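Local coordinates for protein peptidase S15/CocE/NonD (Thaumarchaeota archaeon SCGC AB-539-E09, PDB 4PF1) that is a serine aminopeptidase of the alpha/beta-hydrolase fold, related to the X-Pro dipeptidyl-peptidases of family S15, and probably cleaves residues from peptide N-termini, at residues A[473-478]-A[570-575]. Numbering follows the deposited sequence. Where two conformers were deposited one is given.
Sequences WATEPL and HRIMVQ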
loop_
_atom_site.group_PDB
_atom_site.type_symbol
_atom_site.label_atom_id
_atom_site.label_comp_id
_atom_site.label_asym_id
_atom_site.label_seq_id
_atom_site.Cartn_x
_atom_site.Cartn_y
_atom_site.Cartn_z
ATOM N N TRP A 473 -9.001 -24.400 23.933
ATOM C CA TRP A 473 -9.023 -25.840 23.655
ATOM C C TRP A 473 -8.882 -26.040 22.154
ATOM O O TRP A 473 -9.477 -25.288 21.382
ATOM C CB TRP A 473 -10.314 -26.507 24.160
ATOM C CG TRP A 473 -10.571 -26.345 25.628
ATOM C CD1 TRP A 473 -10.108 -27.138 26.638
ATOM C CD2 TRP A 473 -11.391 -25.345 26.242
ATOM N NE1 TRP A 473 -10.591 -26.691 27.848
ATOM C CE2 TRP A 473 -11.382 -25.590 27.634
ATOM C CE3 TRP A 473 -12.161 -24.275 25.748
ATOM C CZ2 TRP A 473 -12.095 -24.794 28.538
ATOM C CZ3 TRP A 473 -12.866 -23.491 26.644
ATOM C CH2 TRP A 473 -12.846 -23.765 28.018
ATOM N N ALA A 474 -8.092 -27.033 21.735
ATOM C CA ALA A 474 -7.883 -27.299 20.316
ATOM C C ALA A 474 -7.664 -28.776 20.051
ATOM O O ALA A 474 -7.060 -29.470 20.871
ATOM C CB ALA A 474 -6.689 -26.500 19.800
ATOM N N THR A 475 -8.150 -29.255 18.897
ATOM C CA THR A 475 -7.940 -30.636 18.455
ATOM C C THR A 475 -6.507 -30.767 17.942
ATOM O O THR A 475 -5.832 -29.754 17.760
ATOM C CB THR A 475 -8.948 -31.010 17.332
ATOM O OG1 THR A 475 -8.594 -30.319 16.131
ATOM C CG2 THR A 475 -10.398 -30.717 17.699
ATOM N N GLU A 476 -6.052 -31.995 17.659
ATOM C CA GLU A 476 -4.751 -32.189 17.017
ATOM C C GLU A 476 -4.934 -31.879 15.513
ATOM O O GLU A 476 -6.088 -31.834 15.067
ATOM C CB GLU A 476 -4.228 -33.623 17.253
ATOM C CG GLU A 476 -3.611 -33.845 18.633
ATOM C CD GLU A 476 -2.478 -32.910 19.026
ATOM O OE1 GLU A 476 -1.524 -32.753 18.229
ATOM O OE2 GLU A 476 -2.535 -32.349 20.144
ATOM N N PRO A 477 -3.869 -31.594 14.713
ATOM C CA PRO A 477 -4.101 -31.314 13.277
ATOM C C PRO A 477 -4.854 -32.462 12.601
ATOM O O PRO A 477 -4.503 -33.629 12.799
ATOM C CB PRO A 477 -2.688 -31.149 12.702
ATOM C CG PRO A 477 -1.822 -30.871 13.868
ATOM C CD PRO A 477 -2.428 -31.571 15.039
ATOM N N LEU A 478 -5.934 -32.131 11.869
ATOM C CA LEU A 478 -6.792 -33.111 11.199
ATOM C C LEU A 478 -6.059 -33.823 10.075
ATOM O O LEU A 478 -5.322 -33.189 9.320
ATOM C CB LEU A 478 -8.069 -32.445 10.657
ATOM C CG LEU A 478 -9.001 -31.797 11.691
ATOM C CD1 LEU A 478 -10.111 -31.064 11.014
ATOM C CD2 LEU A 478 -9.577 -32.829 12.661
ATOM N N HIS A 570 -5.398 -28.512 9.505
ATOM C CA HIS A 570 -6.098 -27.504 10.306
ATOM C C HIS A 570 -6.559 -28.095 11.640
ATOM O O HIS A 570 -6.722 -29.311 11.750
ATOM C CB HIS A 570 -7.325 -26.940 9.548
ATOM C CG HIS A 570 -6.999 -26.114 8.341
ATOM N ND1 HIS A 570 -7.223 -24.751 8.321
ATOM C CD2 HIS A 570 -6.534 -26.497 7.129
ATOM C CE1 HIS A 570 -6.872 -24.344 7.112
ATOM N NE2 HIS A 570 -6.451 -25.359 6.360
ATOM N N ARG A 571 -6.779 -27.233 12.642
ATOM C CA ARG A 571 -7.290 -27.635 13.955
ATOM C C ARG A 571 -8.628 -26.954 14.218
ATOM O O ARG A 571 -8.877 -25.862 13.698
ATOM C CB ARG A 571 -6.305 -27.261 15.082
ATOM C CG ARG A 571 -4.928 -27.915 15.023
ATOM C CD ARG A 571 -4.112 -27.469 16.226
ATOM N NE ARG A 571 -2.673 -27.665 16.051
ATOM C CZ ARG A 571 -1.891 -28.287 16.930
ATOM N NH1 ARG A 571 -2.406 -28.809 18.037
ATOM N NH2 ARG A 571 -0.590 -28.405 16.701
ATOM N N ILE A 572 -9.476 -27.578 15.048
ATOM C CA ILE A 572 -10.741 -26.970 15.477
ATOM C C ILE A 572 -10.463 -26.393 16.861
ATOM O O ILE A 572 -9.961 -27.109 17.730
ATOM C CB ILE A 572 -11.959 -27.941 15.465
ATOM C CG1 ILE A 572 -12.119 -28.633 14.089
ATOM C CG2 ILE A 572 -13.243 -27.184 15.864
ATOM C CD1 ILE A 572 -12.978 -29.881 14.084
ATOM N N MET A 573 -10.701 -25.091 17.045
ATOM C CA MET A 573 -10.421 -24.434 18.316
ATOM C C MET A 573 -11.674 -23.850 18.955
ATOM O O MET A 573 -12.572 -23.367 18.262
ATOM C CB MET A 573 -9.363 -23.332 18.127
ATOM C CG MET A 573 -9.038 -22.552 19.390
ATOM S SD MET A 573 -7.743 -21.331 19.124
ATOM C CE MET A 573 -6.290 -22.367 19.285
ATOM N N VAL A 574 -11.711 -23.884 20.289
ATOM C CA VAL A 574 -12.753 -23.276 21.099
ATOM C C VAL A 574 -12.083 -22.312 22.096
ATOM O O VAL A 574 -11.158 -22.707 22.813
ATOM C CB VAL A 574 -13.656 -24.331 21.803
ATOM C CG1 VAL A 574 -14.564 -23.681 22.851
ATOM C CG2 VAL A 574 -14.485 -25.103 20.785
ATOM N N GLN A 575 -12.518 -21.044 22.095
ATOM C CA GLN A 575 -12.034 -20.030 23.031
ATOM C C GLN A 575 -13.200 -19.521 23.875
ATOM O O GLN A 575 -14.280 -19.274 23.336
ATOM C CB GLN A 575 -11.333 -18.873 22.298
ATOM C CG GLN A 575 -9.884 -19.187 21.911
ATOM C CD GLN A 575 -9.143 -18.016 21.296
ATOM O OE1 GLN A 575 -9.436 -16.843 21.554
ATOM N NE2 GLN A 575 -8.125 -18.313 20.505
#
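Trp-473 and Val-574 face each other as a hydrogen-bonded pair of an antiparallel beta sheet. The sheet belongs to the C-terminal non-catalytic domain of this S15-type peptidase. Strand 471-474 is one of the two edge strands of this sheet within the chain, and strand 571-577 separates it from strand 502-510. Two backbone bonds join the pair, with Val-574 N 2.9 Å from Trp-473 O. The side chains of Trp-473 and Val-574 cross at a slant, and the benzo atom CE3 lies 3.8 Å from Val-574 CG1. Both side chains, and that of Thr-475, touch Leu-414. The indole NE1 is hydrogen-bonded to Asp-426. On the other face of the sheet Ala-474 CB meets Met-573 CE at 4.2 Å.

Strand 471-474 ends at Ala-474, but the chain stays attached to strand 571-577. Thr-475 N donates to Ile-572 O in the carbonyl plane. The Thr-475 hydroxyl then stands in for a backbone carbonyl. Chi1 of 71° puts OG1 between the backbone N and the carbonyl carbon, where it accepts Ile-572 N at 3.1 Å in a nearly straight bond (175°). The same oxygen donates to Glu-476 O, above that carbonyl's plane. The Thr-475 methyl CG2 packs against Ile-572 CB, 3.9 Å away. Further on, Leu-478 N bonds to His-570 O at 2.9 Å. The His-570 ring turns to other partners, Asp-509 and Trp-511.

In the conformer described, one of two deposited, Arg-571 is extended from CG to NE and runs beside Pro-477, both pointing the same way. Its CD rests against Thr-475 O. Glu-476 OE1 lies well out of the guanidinium plane, too far for a salt bridge, though its charge may still attract the arginine. Arg-237 of a second subunit also packs on Arg-571. Pro-477 CD sits over the centre of one guanidinium face, 3.8 Å from Arg-571 CZ.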